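Local coordinates for possible exported protein (Mycobacterium tuberculosis, PDB 3MAY) that binds heme, free or taken from host hemoglobin, and delivers it to the membrane proteins MmpL3 and MmpL11 as part of an iron acquisition system, at residues Ser21-Tyr25 with Asp65-Leu69. Residues are numbered along the deposited sequence; the frame is centred on the assembly and turned at random.
Sequences SMGDY and DLHAL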
loop_
_atom_site.group_PDB
_atom_site.type_symbol
_atom_site.label_atom_id
_atom_site.label_comp_id
_atom_site.label_asym_id
_atom_site.label_seq_id
_atom_site.Cartn_x
_atom_site.Cartn_y
_atom_site.Cartn_z
ATOM N N SER C 21 -1.429 -5.618 21.521
ATOM C CA SER C 21 -0.388 -6.490 21.965
ATOM C C SER C 21 0.839 -6.311 21.098
ATOM O O SER C 21 1.956 -6.396 21.617
ATOM C CB SER C 21 -0.893 -7.901 22.071
ATOM O OG SER C 21 -1.185 -8.358 20.783
ATOM N N MET C 22 0.689 -5.941 19.824
ATOM C CA MET C 22 1.892 -5.469 19.092
ATOM C C MET C 22 2.570 -4.230 19.701
ATOM O O MET C 22 3.845 -4.123 19.678
ATOM C CB MET C 22 1.668 -5.268 17.599
ATOM C CG MET C 22 2.880 -4.673 16.823
ATOM S SD MET C 22 2.531 -4.627 15.025
ATOM C CE MET C 22 3.891 -3.634 14.289
ATOM N N GLY C 23 1.778 -3.309 20.261
ATOM C CA GLY C 23 2.371 -2.175 20.956
ATOM C C GLY C 23 3.143 -2.655 22.192
ATOM O O GLY C 23 4.277 -2.223 22.431
ATOM N N ASP C 24 2.545 -3.545 22.991
ATOM C CA ASP C 24 3.266 -4.148 24.106
ATOM C C ASP C 24 4.573 -4.851 23.675
ATOM O O ASP C 24 5.603 -4.694 24.328
ATOM C CB ASP C 24 2.359 -5.156 24.820
ATOM C CG ASP C 24 1.204 -4.510 25.526
ATOM O OD1 ASP C 24 1.231 -3.297 25.788
ATOM O OD2 ASP C 24 0.253 -5.222 25.838
ATOM N N TYR C 25 4.568 -5.573 22.551
ATOM C CA TYR C 25 5.749 -6.282 22.100
ATOM C C TYR C 25 6.837 -5.314 21.723
ATOM O O TYR C 25 7.982 -5.505 22.087
ATOM C CB TYR C 25 5.411 -7.127 20.896
ATOM C CG TYR C 25 6.570 -7.888 20.332
ATOM C CD1 TYR C 25 7.027 -9.025 20.957
ATOM C CD2 TYR C 25 7.214 -7.491 19.161
ATOM C CE1 TYR C 25 8.092 -9.748 20.439
ATOM C CE2 TYR C 25 8.338 -8.227 18.629
ATOM C CZ TYR C 25 8.757 -9.368 19.288
ATOM O OH TYR C 25 9.848 -10.190 18.859
ATOM N N ASP C 65 7.658 -14.071 16.234
ATOM C CA ASP C 65 6.800 -13.424 17.275
ATOM C C ASP C 65 5.722 -12.567 16.616
ATOM O O ASP C 65 4.573 -12.575 16.987
ATOM C CB ASP C 65 7.636 -12.527 18.218
ATOM C CG ASP C 65 8.428 -13.307 19.257
ATOM O OD1 ASP C 65 8.200 -14.539 19.480
ATOM O OD2 ASP C 65 9.317 -12.660 19.866
ATOM N N LEU C 66 6.139 -11.804 15.628
ATOM C CA LEU C 66 5.224 -10.983 14.898
ATOM C C LEU C 66 4.139 -11.840 14.300
ATOM O O LEU C 66 2.959 -11.604 14.575
ATOM C CB LEU C 66 5.964 -10.114 13.887
ATOM C CG LEU C 66 6.644 -8.937 14.625
ATOM C CD1 LEU C 66 7.882 -8.389 13.934
ATOM C CD2 LEU C 66 5.650 -7.803 14.877
ATOM N N HIS C 67 4.530 -12.896 13.584
ATOM C CA HIS C 67 3.577 -13.934 13.153
ATOM C C HIS C 67 2.599 -14.400 14.251
ATOM O O HIS C 67 1.405 -14.491 14.008
ATOM C CB HIS C 67 4.314 -15.150 12.575
ATOM C CG HIS C 67 3.402 -16.144 11.934
ATOM N ND1 HIS C 67 2.827 -15.928 10.696
ATOM C CD2 HIS C 67 2.930 -17.336 12.367
ATOM C CE1 HIS C 67 2.051 -16.956 10.391
ATOM N NE2 HIS C 67 2.090 -17.824 11.391
ATOM N N ALA C 68 3.080 -14.679 15.460
ATOM C CA ALA C 68 2.178 -15.109 16.519
ATOM C C ALA C 68 1.217 -14.030 16.995
ATOM O O ALA C 68 0.068 -14.332 17.325
ATOM C CB ALA C 68 2.954 -15.667 17.696
ATOM N N LEU C 69 1.689 -12.794 17.113
ATOM C CA LEU C 69 0.806 -11.699 17.585
ATOM C C LEU C 69 -0.405 -11.523 16.659
ATOM O O LEU C 69 -1.485 -11.228 17.152
ATOM C CB LEU C 69 1.553 -10.373 17.662
ATOM C CG LEU C 69 2.312 -10.386 18.954
ATOM C CD1 LEU C 69 3.234 -9.235 19.025
ATOM C CD2 LEU C 69 1.297 -10.414 20.144
#
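Asp65 OD2 is gripped from two sources: the phenol of Tyr25 donates a hydrogen bond to it, OH to OD2 2.7 Å, and Lys61, one turn earlier on the same helix, forms a salt bridge with it. The bond ties together two nearly antiparallel helices, 8-27 and 60-69, of the all-helical haemophore heme-binding domain; their local axes lie 10.6 Å apart at 156°. OD2 accepts through its anti lone pair, turned away from OD1, and lies at the edge of the tyrosine ring, near the ring plane. Ring and carboxylate are almost perpendicular, 84° apart. With CG anti to the backbone N (chi1 179°), the tyrosine carries its hydroxyl across to Asp65.

Behind the polar end, apolar side chains continue the contact. Leu69 CD1 rests against the start of the tyrosine side chain, 3.6 Å from Tyr25 CB. Leu66 CG approaches the ring obliquely, 4.4 Å from Tyr25 CE2. Met22, fully extended, runs beside Leu66, and both touch Met36, bringing helix 30-41 against the pair.

Tyr25 is probably the axial ligand of the heme iron, and its ring meets that of His29, another likely heme-binding residue. Asp65 may therefore act as a second-shell partner that orients the phenol. At the far end, the other Leu69 methyl, CD2, lies 3.3 Å from Ser21 OG, a hydroxyl already hydrogen-bonded to the carbonyl oxygens of Ser17 and Val18.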